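Local coordinates for protein Myo-inositol phosphohydrolase (Mitsuokella multacida, PDB 4WU3) that probably removes phosphate groups from inositol polyphosphates such as phytate, as a phosphatase of the PTP-like phytase family, at residues K605-Y609 / S621-W625. The protein carries 2 engineered substitutions. Sequence-based numbering, arbitrary orientation.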
loop_
_atom_site.group_PDB
_atom_site.type_symbol
_atom_site.label_atom_id
_atom_site.label_comp_id
_atom_site.label_asym_id
_atom_site.label_seq_id
_atom_site.Cartn_x
_atom_site.Cartn_y
_atom_site.Cartn_z
ATOM N N LYS A 605 -37.251 6.879 -9.783
ATOM C CA LYS A 605 -37.978 6.648 -8.549
ATOM C C LYS A 605 -38.902 7.828 -8.298
ATOM O O LYS A 605 -40.098 7.657 -8.035
ATOM C CB LYS A 605 -37.033 6.412 -7.376
ATOM C CG LYS A 605 -36.454 5.004 -7.373
ATOM C CD LYS A 605 -35.887 4.602 -6.021
ATOM C CE LYS A 605 -35.574 3.112 -5.998
ATOM N NZ LYS A 605 -34.972 2.664 -4.710
ATOM N N PHE A 606 -38.368 9.034 -8.419
ATOM C CA PHE A 606 -39.167 10.206 -8.122
ATOM C C PHE A 606 -40.372 10.298 -9.055
ATOM O O PHE A 606 -41.431 10.739 -8.647
ATOM C CB PHE A 606 -38.338 11.482 -8.195
ATOM C CG PHE A 606 -39.102 12.694 -7.799
ATOM C CD1 PHE A 606 -39.197 13.050 -6.471
ATOM C CD2 PHE A 606 -39.761 13.457 -8.750
ATOM C CE1 PHE A 606 -39.912 14.158 -6.099
ATOM C CE2 PHE A 606 -40.482 14.571 -8.381
ATOM C CZ PHE A 606 -40.556 14.920 -7.053
ATOM N N TYR A 607 -40.210 9.878 -10.302
ATOM C CA TYR A 607 -41.336 9.814 -11.227
ATOM C C TYR A 607 -42.425 8.903 -10.669
ATOM O O TYR A 607 -43.613 9.259 -10.674
ATOM C CB TYR A 607 -40.886 9.312 -12.591
ATOM C CG TYR A 607 -42.006 9.237 -13.594
ATOM C CD1 TYR A 607 -42.383 10.356 -14.326
ATOM C CD2 TYR A 607 -42.706 8.057 -13.790
ATOM C CE1 TYR A 607 -43.420 10.301 -15.238
ATOM C CE2 TYR A 607 -43.743 7.987 -14.702
ATOM C CZ TYR A 607 -44.096 9.112 -15.423
ATOM O OH TYR A 607 -45.133 9.044 -16.326
ATOM N N GLN A 608 -42.022 7.738 -10.162
ATOM C CA GLN A 608 -42.976 6.807 -9.558
ATOM C C GLN A 608 -43.673 7.441 -8.354
ATOM O O GLN A 608 -44.883 7.276 -8.155
ATOM C CB GLN A 608 -42.296 5.506 -9.111
ATOM C CG GLN A 608 -43.275 4.552 -8.432
ATOM C CD GLN A 608 -42.664 3.234 -7.997
ATOM O OE1 GLN A 608 -41.484 2.979 -8.213
ATOM N NE2 GLN A 608 -43.480 2.392 -7.364
ATOM N N TYR A 609 -42.896 8.142 -7.539
ATOM C CA TYR A 609 -43.434 8.788 -6.358
ATOM C C TYR A 609 -44.561 9.743 -6.753
ATOM O O TYR A 609 -45.595 9.809 -6.096
ATOM C CB TYR A 609 -42.326 9.535 -5.611
ATOM C CG TYR A 609 -42.837 10.566 -4.633
ATOM C CD1 TYR A 609 -43.375 10.185 -3.412
ATOM C CD2 TYR A 609 -42.773 11.927 -4.923
ATOM C CE1 TYR A 609 -43.847 11.124 -2.513
ATOM C CE2 TYR A 609 -43.240 12.869 -4.022
ATOM C CZ TYR A 609 -43.782 12.454 -2.821
ATOM O OH TYR A 609 -44.251 13.363 -1.907
ATOM N N SER A 621 -44.824 12.321 2.223
ATOM C CA SER A 621 -43.576 12.939 1.803
ATOM C C SER A 621 -42.695 11.965 1.030
ATOM O O SER A 621 -42.887 10.751 1.085
ATOM C CB SER A 621 -42.814 13.472 3.010
ATOM O OG SER A 621 -42.280 12.403 3.773
ATOM N N TRP A 622 -41.719 12.525 0.322
ATOM C CA TRP A 622 -40.735 11.753 -0.433
ATOM C C TRP A 622 -39.900 10.870 0.489
ATOM O O TRP A 622 -39.639 9.714 0.172
ATOM C CB TRP A 622 -39.846 12.716 -1.218
ATOM C CG TRP A 622 -38.578 12.162 -1.823
ATOM C CD1 TRP A 622 -37.314 12.499 -1.472
ATOM C CD2 TRP A 622 -38.456 11.238 -2.912
ATOM N NE1 TRP A 622 -36.411 11.840 -2.256
ATOM C CE2 TRP A 622 -37.084 11.058 -3.150
ATOM C CE3 TRP A 622 -39.374 10.544 -3.704
ATOM C CZ2 TRP A 622 -36.598 10.211 -4.137
ATOM C CZ3 TRP A 622 -38.895 9.697 -4.685
ATOM C CH2 TRP A 622 -37.516 9.541 -4.901
ATOM N N SER A 623 -39.501 11.413 1.633
ATOM C CA SER A 623 -38.716 10.658 2.603
ATOM C C SER A 623 -39.505 9.474 3.165
ATOM O O SER A 623 -38.985 8.365 3.238
ATOM C CB SER A 623 -38.251 11.572 3.736
ATOM O OG SER A 623 -37.209 12.416 3.275
ATOM N N GLN A 624 -40.750 9.713 3.567
ATOM C CA GLN A 624 -41.614 8.647 4.078
ATOM C C GLN A 624 -41.856 7.583 2.997
ATOM O O GLN A 624 -41.778 6.388 3.262
ATOM C CB GLN A 624 -42.945 9.225 4.581
ATOM C CG GLN A 624 -42.825 10.116 5.818
ATOM C CD GLN A 624 -44.086 10.925 6.088
ATOM O OE1 GLN A 624 -45.020 10.920 5.289
ATOM N NE2 GLN A 624 -44.110 11.639 7.215
ATOM N N TRP A 625 -42.121 8.025 1.772
ATOM C CA TRP A 625 -42.331 7.112 0.655
ATOM C C TRP A 625 -41.106 6.226 0.424
ATOM O O TRP A 625 -41.227 5.012 0.293
ATOM C CB TRP A 625 -42.656 7.897 -0.617
ATOM C CG TRP A 625 -43.055 7.034 -1.799
ATOM C CD1 TRP A 625 -44.287 6.489 -2.034
ATOM C CD2 TRP A 625 -42.223 6.629 -2.901
ATOM N NE1 TRP A 625 -44.274 5.777 -3.214
ATOM C CE2 TRP A 625 -43.020 5.842 -3.761
ATOM C CE3 TRP A 625 -40.883 6.854 -3.239
ATOM C CZ2 TRP A 625 -42.519 5.273 -4.932
ATOM C CZ3 TRP A 625 -40.385 6.291 -4.404
ATOM C CH2 TRP A 625 -41.201 5.512 -5.239
#
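Trp622 takes the edge of the Phe606 ring on one face, with Phe606 CD1 3.7 Å from Trp622 CE3. The planes of this T-shaped pair stand at 61°. At the rim of the same indole, near its plane, lie Lys605 CB and Tyr609 CB. Trp622 turns its own edge to a face of the Tyr609 ring in an offset edge-to-face pair, planes at 76°. Trp622 CA makes a CH-pi contact over that ring, 4.2 Å from the centroid. Tyr609 in turn points an edge at a face of Trp625, with Tyr609 CD1 3.6 Å from Trp625 CG. Tyr609 CB sits almost squarely above the six-membered ring of Trp625, 3.8 Å from its centroid. CG of Tyr609 is anti to the backbone N (chi1 162°), which sets its ring between the two indoles. The four rings form an aromatic cluster that joins the short C-terminal helix 622-626 to the long helix 593-613. Phe606 carries the packing on to methionines of helix 545-558, and Phe606 and Trp622 both touch Ile520 of helix 517-529. Ser621 is the N-cap of the short helix and forms a capping box with Gln624. Gln624 N gives a hydrogen bond to Ser621 OG (3.1 Å), and the return bond from Ser621 N to Gln624 OE1 is weak. No hydrogen bond links the two segments directly. Tyr609 OH hydrogen-bonds instead to Thr620 O, just ahead of the cap. The extended chain of Gln608 lies at the benzo edge of Trp625, its amide nearly at right angles to the ring, CG being 3.7 Å from Trp625 CZ2. Glu612 accepts hydrogen bonds from both, OE2 from Gln608 NE2 and OE1 from Trp625 NE1. With an alanine at Trp625, Tyr609 CB and CD1 would probably lose the indole face they rest on, and Glu612 its indole donor.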